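PDB 3SC4: short chain dehydrogenase (A0QTM2 homolog) from Mycobacterium thermoresistibile, which probably catalyses an NAD(P)(H)-dependent oxidation or reduction, as members of the short-chain dehydrogenase family do. Local coordinates for residues V36-K41 against G51-A56; A82-T87 against S132-P137; R126-V131 against Y171-C176. All coordinates share one frame; numbering follows the deposited sequence.

How the contacts relate
The three contacts lie on both faces of the seven-stranded parallel sheet of one Rossmann-type domain. Contact 1 comes first along the chain and packs strand 35-40 against helix 53-63. Contact 2, centred about 16 Å away, lies on the opposite face, where Ala37 and Val39 of the same strand touch Thr87 and Ala83 of helix 77-91. Contacts 2 and 3 have centres about 15 Å apart and alternate along the chain; they use successive parts of helix 114-135, which meets helix 77-91 in one and helix 164-183 in the other. Both also touch the second subunit, so helix 114-135 serves both the fold and the dimer.

Contact 1 of 3, residues V36-K41 against G51-A56; sequences VALVAK and GTIYTA
Two unusual first torsions set up this strand-helix contact. In Leu38, chi1 of 54° places CG between the backbone N and the carbonyl carbon, and the extended second torsion carries CD1 on to the helix. Ile53 has the same turn for CG1 (chi1 52°), which leaves CG2 beside its own backbone N and directed at the strand. Leu38 CD1 then meets Ala56 CB at 3.4 Å, a close methyl-to-methyl approach, while lying 4.2 Å from Ile53 CG2. One alternation further along the strand, Ala40 CB also meets the isoleucine branch, 3.6 Å from Ile53 CG2. The side chains that meet are all apolar, and no hydrogen bond crosses between the segments.

This is the strand-to-helix half of a right-handed beta-alpha-beta crossover in the Rossmann fold: strand 35-40 leads into helix 53-63, which leads into strand 66-71, and Ile53 also touches Pro69 and Val71 of that last strand. A glycerol, probably from the crystallisation liquor, lies about 4 Å from the side chain of Ala40; in relatives this end of the strand usually lies beside the adenosine part of the cofactor.

The helix starts at a capping box. Thr52, the N-cap residue, accepts from Thr55 N through OG1 (3.3 Å), and its own N donates back to Thr55 OG1 at 3.1 Å, nearly straight at 166°. Ile53 CG1 sits over the centre of the Tyr54 ring, 4.1 Å above its plane.

Contact 2 of 3, residues A82-T87 against S132-P137; sequences AAVAKT and SQSCIP
A small, buried helix-helix contact joins Val84 of helix 77-91 to Ser134 and Cys135 in the C-terminal part of helix 114-135. Both helices belong to the layer on one face of the Rossmann sheet, the face opposite helix 53-63, and the contact illustrates how a single branched residue can bridge neighbouring helices with no hydrogen bond between them. The backbones come closest at Val84 and Cys135, whose CA atoms are 6.5 Å apart.

Val84 is directed toward the partner helix, and CB and both methyls lie close to Ser134. The hydroxyl of Ser134 faces the branch point: OG lies 3.3 Å from Val84 CB and 3.4 Å from Val84 CG2, with CG1 only slightly farther off. This placement follows from chi1 of 174° in Ser134, which swings OG anti to the backbone N and toward the valine. The two methyls divide the remaining work. Val84 CG1 also rests against the backbone of that helix, 3.6 Å from Ser134 O, whereas Val84 CG2 reaches the sulfur of Cys135, SG, at 4.0 Å. Serine and cysteine, adjacent in sequence, therefore receive the valine together.

Phe13 of strand 11-15 touches both Val84 and Cys135 from the sheet, and the loop residue Ile94 touches both as well. Gln133 NE2, in the same helix as Cys135, is hydrogen-bonded to Ile109 O of the second subunit.

Within helix 77-91, Thr87 folds its hydroxyl back one turn. Ala83 O accepts from Thr87 OG1 at 2.9 Å and from Thr87 N at 3.0 Å, the two donors reaching it from opposite faces of the carbonyl plane.

Contact 3 of 3, residues R126-V131 against Y171-C176; sequences RGTYAV and YGMTLC
Thr128 OG1 is hydrogen-bonded to Gln124 O one turn back in its own helix, and its other surroundings include the apolar chain of Met173. In this Rossmann-fold domain the pair joins helices 114-135 and 164-183, neighbours on one face of the sheet, whose axes in these segments approach to 9.1 Å and run nearly parallel, at 25°. Met173 CG lies 3.4 Å from Thr128 OG1, and the bend at chi3 brings Met173 CE back to the same 3.4 Å. The two side chains cross at about a right angle, and the contact is packing with no bond to the sulfur. Thr149 of strand 146-149 touches both of them from the sheet.

One turn further on, Cys176 enters between Thr128 and Tyr129. With chi1 at -173°, its SG stands anti to the backbone N and extends to the other helix, 4.1 Å from Thr128 CG2 and 3.9 Å from Tyr129 CA.

The tyrosine itself leads into the dimer interface: its OH is hydrogen-bonded to Val112 O of the second subunit and its ring stacks with Phe117 of that subunit, consistent with the four-helix interface common in this family. Cys176 makes a sulfur-aromatic contact at the edge of that ring, the line from SG to the ring centroid lying 77° off the normal, with Cys176 SG 4.2 Å from Tyr129 CD1.

Contact 1 of 3, residues V36-K41 against G51-A56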
loop_
_atom_site.group_PDB
_atom_site.type_symbol
_atom_site.label_atom_id
_atom_site.label_comp_id
_atom_site.label_asym_id
_atom_site.label_seq_id
_atom_site.Cartn_x
_atom_site.Cartn_y
_atom_site.Cartn_z
ATOM N N VAL B 36 28.945 0.111 -6.663
ATOM C CA VAL B 36 27.589 0.605 -6.708
ATOM C C VAL B 36 27.014 0.471 -8.110
ATOM O O VAL B 36 27.495 1.086 -9.036
ATOM C CB VAL B 36 27.532 2.086 -6.333
ATOM C CG1 VAL B 36 26.092 2.619 -6.490
ATOM C CG2 VAL B 36 28.041 2.300 -4.917
ATOM N N ALA B 37 25.988 -0.347 -8.267
ATOM C CA ALA B 37 25.218 -0.398 -9.509
ATOM C C ALA B 37 24.011 0.490 -9.314
ATOM O O ALA B 37 23.377 0.449 -8.259
ATOM C CB ALA B 37 24.782 -1.830 -9.832
ATOM N N LEU B 38 23.720 1.323 -10.308
ATOM C CA LEU B 38 22.616 2.269 -10.225
ATOM C C LEU B 38 21.778 2.096 -11.469
ATOM O O LEU B 38 22.311 2.004 -12.581
ATOM C CB LEU B 38 23.103 3.716 -10.054
ATOM C CG LEU B 38 24.118 4.379 -11.010
ATOM C CD1 LEU B 38 24.196 5.864 -10.737
ATOM C CD2 LEU B 38 25.482 3.809 -10.874
ATOM N N VAL B 39 20.468 1.998 -11.274
ATOM C CA VAL B 39 19.553 1.771 -12.382
ATOM C C VAL B 39 18.595 2.969 -12.535
ATOM O O VAL B 39 18.007 3.414 -11.544
ATOM C CB VAL B 39 18.794 0.438 -12.193
ATOM C CG1 VAL B 39 17.832 0.525 -11.013
ATOM C CG2 VAL B 39 18.059 0.058 -13.454
ATOM N N ALA B 40 18.470 3.502 -13.752
ATOM C CA ALA B 40 17.459 4.531 -14.083
ATOM C C ALA B 40 16.793 4.262 -15.439
ATOM O O ALA B 40 17.304 3.491 -16.254
ATOM C CB ALA B 40 18.068 5.918 -14.068
ATOM N N LYS B 41 15.653 4.902 -15.666
ATOM C CA LYS B 41 14.839 4.655 -16.836
ATOM C C LYS B 41 15.523 5.105 -18.114
ATOM O O LYS B 41 15.465 4.402 -19.125
ATOM C CB LYS B 41 13.476 5.349 -16.712
ATOM C CG LYS B 41 12.632 5.329 -18.038
ATOM C CD LYS B 41 11.110 5.228 -17.790
ATOM C CE LYS B 41 10.252 5.934 -18.891
ATOM N NZ LYS B 41 10.209 5.253 -20.217
ATOM N N GLY B 51 22.256 15.855 -13.702
ATOM C CA GLY B 51 22.775 14.510 -13.609
ATOM C C GLY B 51 22.146 13.501 -14.541
ATOM O O GLY B 51 21.044 13.693 -15.025
ATOM N N THR B 52 22.911 12.447 -14.823
ATOM C CA THR B 52 22.427 11.208 -15.438
ATOM C C THR B 52 23.140 10.075 -14.700
ATOM O O THR B 52 24.058 10.337 -13.915
ATOM C CB THR B 52 22.819 11.128 -16.916
ATOM O OG1 THR B 52 24.238 10.928 -17.035
ATOM C CG2 THR B 52 22.402 12.398 -17.649
ATOM N N ILE B 53 22.753 8.829 -14.950
ATOM C CA ILE B 53 23.508 7.692 -14.391
ATOM C C ILE B 53 25.006 7.753 -14.736
ATOM O O ILE B 53 25.831 7.398 -13.906
ATOM C CB ILE B 53 22.938 6.318 -14.794
ATOM C CG1 ILE B 53 22.754 6.207 -16.318
ATOM C CG2 ILE B 53 21.632 6.056 -14.102
ATOM C CD1 ILE B 53 22.188 4.849 -16.773
ATOM N N TYR B 54 25.362 8.247 -15.914
ATOM C CA TYR B 54 26.777 8.337 -16.302
ATOM C C TYR B 54 27.554 9.364 -15.482
ATOM O O TYR B 54 28.641 9.059 -14.987
ATOM C CB TYR B 54 26.928 8.565 -17.829
ATOM C CG TYR B 54 26.276 7.422 -18.586
ATOM C CD1 TYR B 54 26.704 6.109 -18.396
ATOM C CD2 TYR B 54 25.180 7.638 -19.429
ATOM C CE1 TYR B 54 26.094 5.055 -19.048
ATOM C CE2 TYR B 54 24.549 6.577 -20.085
ATOM C CZ TYR B 54 25.012 5.287 -19.892
ATOM O OH TYR B 54 24.397 4.218 -20.534
ATOM N N THR B 55 27.000 10.564 -15.305
ATOM C CA THR B 55 27.662 11.555 -14.452
ATOM C C THR B 55 27.638 11.106 -13.001
ATOM O O THR B 55 28.580 11.384 -12.256
ATOM C CB THR B 55 27.065 12.985 -14.556
ATOM O OG1 THR B 55 25.791 13.048 -13.878
ATOM C CG2 THR B 55 26.937 13.423 -16.043
ATOM N N ALA B 56 26.581 10.410 -12.588
ATOM C CA ALA B 56 26.568 9.770 -11.261
ATOM C C ALA B 56 27.727 8.797 -11.151
ATOM O O ALA B 56 28.433 8.768 -10.147
ATOM C CB ALA B 56 25.232 9.042 -11.007
#

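Contact 2 of 3, residues A82-T87 against S132-P137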
loop_
_atom_site.group_PDB
_atom_site.type_symbol
_atom_site.label_atom_id
_atom_site.label_comp_id
_atom_site.label_asym_id
_atom_site.label_seq_id
_atom_site.Cartn_x
_atom_site.Cartn_y
_atom_site.Cartn_z
ATOM N N ALA B 82 17.191 -7.958 -15.448
ATOM C CA ALA B 82 18.401 -7.792 -16.258
ATOM C C ALA B 82 19.406 -6.884 -15.558
ATOM O O ALA B 82 20.603 -7.168 -15.581
ATOM C CB ALA B 82 18.073 -7.268 -17.660
ATOM N N ALA B 83 18.937 -5.835 -14.883
ATOM C CA ALA B 83 19.876 -4.966 -14.164
ATOM C C ALA B 83 20.538 -5.694 -12.982
ATOM O O ALA B 83 21.732 -5.529 -12.720
ATOM C CB ALA B 83 19.210 -3.721 -13.722
ATOM N N VAL B 84 19.783 -6.526 -12.282
ATOM C CA VAL B 84 20.360 -7.266 -11.149
ATOM C C VAL B 84 21.383 -8.330 -11.615
ATOM O O VAL B 84 22.511 -8.395 -11.092
ATOM C CB VAL B 84 19.249 -7.868 -10.262
ATOM C CG1 VAL B 84 19.800 -8.970 -9.360
ATOM C CG2 VAL B 84 18.589 -6.749 -9.468
ATOM N N ALA B 85 20.988 -9.123 -12.614
ATOM C CA ALA B 85 21.890 -10.085 -13.283
ATOM C C ALA B 85 23.166 -9.421 -13.784
ATOM O O ALA B 85 24.239 -10.021 -13.737
ATOM C CB ALA B 85 21.182 -10.779 -14.447
ATOM N N LYS B 86 23.054 -8.196 -14.278
ATOM C CA LYS B 86 24.215 -7.494 -14.786
ATOM C C LYS B 86 25.107 -7.077 -13.618
ATOM O O LYS B 86 26.332 -7.129 -13.718
ATOM C CB LYS B 86 23.809 -6.291 -15.633
ATOM C CG LYS B 86 24.859 -5.866 -16.598
ATOM C CD LYS B 86 24.563 -4.501 -17.227
ATOM C CE LYS B 86 25.754 -4.046 -18.126
ATOM N NZ LYS B 86 25.591 -2.632 -18.622
ATOM N N THR B 87 24.490 -6.711 -12.503
ATOM C CA THR B 87 25.228 -6.337 -11.305
ATOM C C THR B 87 25.993 -7.564 -10.770
ATOM O O THR B 87 27.182 -7.475 -10.424
ATOM C CB THR B 87 24.249 -5.756 -10.233
ATOM O OG1 THR B 87 23.632 -4.562 -10.743
ATOM C CG2 THR B 87 24.959 -5.445 -8.907
ATOM N N SER B 132 13.579 -5.458 -4.756
ATOM C CA SER B 132 13.947 -6.205 -3.563
ATOM C C SER B 132 13.902 -7.696 -3.835
ATOM O O SER B 132 14.810 -8.405 -3.482
ATOM C CB SER B 132 13.050 -5.864 -2.358
ATOM O OG SER B 132 13.165 -4.495 -1.939
ATOM N N GLN B 133 12.849 -8.166 -4.491
ATOM C CA GLN B 133 12.694 -9.570 -4.790
ATOM C C GLN B 133 13.835 -10.065 -5.630
ATOM O O GLN B 133 14.360 -11.176 -5.431
ATOM C CB GLN B 133 11.398 -9.805 -5.555
ATOM C CG GLN B 133 11.136 -11.259 -5.968
ATOM C CD GLN B 133 9.923 -11.354 -6.876
ATOM O OE1 GLN B 133 9.946 -10.859 -8.003
ATOM N NE2 GLN B 133 8.848 -11.965 -6.383
ATOM N N SER B 134 14.208 -9.261 -6.604
ATOM C CA SER B 134 15.212 -9.705 -7.543
ATOM C C SER B 134 16.597 -9.722 -6.882
ATOM O O SER B 134 17.419 -10.584 -7.197
ATOM C CB SER B 134 15.175 -8.841 -8.796
ATOM O OG SER B 134 16.229 -9.179 -9.649
ATOM N N CYS B 135 16.838 -8.796 -5.952
ATOM C CA CYS B 135 18.101 -8.757 -5.217
ATOM C C CYS B 135 18.263 -9.893 -4.194
ATOM O O CYS B 135 19.373 -10.404 -4.001
ATOM C CB CYS B 135 18.259 -7.410 -4.503
ATOM S SG CYS B 135 18.788 -6.013 -5.571
ATOM N N ILE B 136 17.163 -10.299 -3.558
ATOM C CA ILE B 136 17.230 -11.167 -2.391
ATOM C C ILE B 136 18.093 -12.441 -2.551
ATOM O O ILE B 136 18.931 -12.701 -1.690
ATOM C CB ILE B 136 15.832 -11.509 -1.848
ATOM C CG1 ILE B 136 15.325 -10.323 -1.011
ATOM C CG2 ILE B 136 15.871 -12.823 -1.007
ATOM C CD1 ILE B 136 13.835 -10.259 -0.810
ATOM N N PRO B 137 17.937 -13.196 -3.649
ATOM C CA PRO B 137 18.753 -14.411 -3.803
ATOM C C PRO B 137 20.273 -14.162 -3.827
ATOM O O PRO B 137 21.066 -15.013 -3.391
ATOM C CB PRO B 137 18.289 -15.005 -5.151
ATOM C CG PRO B 137 17.046 -14.241 -5.553
ATOM C CD PRO B 137 17.139 -12.904 -4.852
#

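Contact 3 of 3, residues R126-V131 against Y171-C176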
loop_
_atom_site.group_PDB
_atom_site.type_symbol
_atom_site.label_atom_id
_atom_site.label_comp_id
_atom_site.label_asym_id
_atom_site.label_seq_id
_atom_site.Cartn_x
_atom_site.Cartn_y
_atom_site.Cartn_z
ATOM N N ARG B 126 5.252 -1.259 -6.373
ATOM C CA ARG B 126 5.634 -2.344 -7.255
ATOM C C ARG B 126 7.152 -2.374 -7.452
ATOM O O ARG B 126 7.778 -3.429 -7.368
ATOM C CB ARG B 126 4.911 -2.200 -8.581
ATOM C CG ARG B 126 5.047 -3.420 -9.472
ATOM C CD ARG B 126 4.222 -3.276 -10.737
ATOM N NE ARG B 126 4.338 -4.409 -11.663
ATOM C CZ ARG B 126 5.197 -4.486 -12.679
ATOM N NH1 ARG B 126 6.088 -3.524 -12.882
ATOM N NH2 ARG B 126 5.187 -5.550 -13.495
ATOM N N GLY B 127 7.743 -1.211 -7.691
ATOM C CA GLY B 127 9.177 -1.120 -7.894
ATOM C C GLY B 127 10.002 -1.603 -6.712
ATOM O O GLY B 127 10.982 -2.351 -6.886
ATOM N N THR B 128 9.625 -1.194 -5.503
ATOM C CA THR B 128 10.364 -1.640 -4.318
ATOM C C THR B 128 10.259 -3.152 -4.176
ATOM O O THR B 128 11.235 -3.810 -3.783
ATOM C CB THR B 128 9.879 -0.934 -3.052
ATOM O OG1 THR B 128 10.174 0.469 -3.169
ATOM C CG2 THR B 128 10.541 -1.516 -1.790
ATOM N N TYR B 129 9.086 -3.692 -4.515
ATOM C CA TYR B 129 8.854 -5.123 -4.473
ATOM C C TYR B 129 9.763 -5.834 -5.503
ATOM O O TYR B 129 10.528 -6.732 -5.153
ATOM C CB TYR B 129 7.373 -5.410 -4.744
ATOM C CG TYR B 129 6.984 -6.870 -4.626
ATOM C CD1 TYR B 129 6.642 -7.415 -3.401
ATOM C CD2 TYR B 129 6.951 -7.698 -5.734
ATOM C CE1 TYR B 129 6.275 -8.737 -3.291
ATOM C CE2 TYR B 129 6.605 -9.042 -5.621
ATOM C CZ TYR B 129 6.266 -9.542 -4.390
ATOM O OH TYR B 129 5.922 -10.852 -4.239
ATOM N N ALA B 130 9.694 -5.410 -6.765
ATOM C CA ALA B 130 10.452 -6.070 -7.851
ATOM C C ALA B 130 11.976 -5.993 -7.631
ATOM O O ALA B 130 12.684 -6.992 -7.722
ATOM C CB ALA B 130 10.068 -5.465 -9.206
ATOM N N VAL B 131 12.466 -4.803 -7.322
ATOM C CA VAL B 131 13.885 -4.627 -7.055
ATOM C C VAL B 131 14.335 -5.493 -5.866
ATOM O O VAL B 131 15.358 -6.184 -5.973
ATOM C CB VAL B 131 14.221 -3.136 -6.788
ATOM C CG1 VAL B 131 15.552 -2.978 -6.065
ATOM C CG2 VAL B 131 14.218 -2.347 -8.098
ATOM N N TYR B 171 3.542 4.663 2.036
ATOM C CA TYR B 171 3.278 3.649 3.045
ATOM C C TYR B 171 3.427 2.227 2.471
ATOM O O TYR B 171 3.885 1.304 3.157
ATOM C CB TYR B 171 1.868 3.823 3.627
ATOM C CG TYR B 171 1.707 4.913 4.698
ATOM C CD1 TYR B 171 2.627 5.933 4.856
ATOM C CD2 TYR B 171 0.594 4.929 5.506
ATOM C CE1 TYR B 171 2.435 6.934 5.829
ATOM C CE2 TYR B 171 0.404 5.897 6.454
ATOM C CZ TYR B 171 1.322 6.905 6.616
ATOM O OH TYR B 171 1.106 7.864 7.586
ATOM N N GLY B 172 3.023 2.051 1.214
ATOM C CA GLY B 172 3.185 0.778 0.515
ATOM C C GLY B 172 4.629 0.322 0.453
ATOM O O GLY B 172 4.914 -0.849 0.684
ATOM N N MET B 173 5.548 1.264 0.176
ATOM C CA MET B 173 7.010 1.004 0.210
ATOM C C MET B 173 7.428 0.554 1.587
ATOM O O MET B 173 8.147 -0.417 1.731
ATOM C CB MET B 173 7.836 2.258 -0.113
ATOM C CG MET B 173 8.100 2.519 -1.511
ATOM S SD MET B 173 9.099 4.006 -1.753
ATOM C CE MET B 173 10.800 3.454 -1.744
ATOM N N THR B 174 7.017 1.289 2.602
ATOM C CA THR B 174 7.363 0.926 3.978
ATOM C C THR B 174 6.804 -0.456 4.327
ATOM O O THR B 174 7.513 -1.325 4.824
ATOM C CB THR B 174 6.880 2.029 4.941
ATOM O OG1 THR B 174 7.671 3.232 4.723
ATOM C CG2 THR B 174 6.957 1.571 6.422
ATOM N N LEU B 175 5.551 -0.714 4.003
ATOM C CA LEU B 175 4.975 -2.041 4.292
ATOM C C LEU B 175 5.737 -3.177 3.598
ATOM O O LEU B 175 5.927 -4.266 4.163
ATOM C CB LEU B 175 3.498 -2.073 3.916
ATOM C CG LEU B 175 2.579 -1.279 4.844
ATOM C CD1 LEU B 175 1.172 -1.252 4.276
ATOM C CD2 LEU B 175 2.600 -1.903 6.249
ATOM N N CYS B 176 6.188 -2.924 2.376
ATOM C CA CYS B 176 7.005 -3.901 1.696
ATOM C C CYS B 176 8.268 -4.183 2.521
ATOM O O CYS B 176 8.618 -5.347 2.774
ATOM C CB CYS B 176 7.363 -3.409 0.321
ATOM S SG CYS B 176 8.199 -4.630 -0.666
#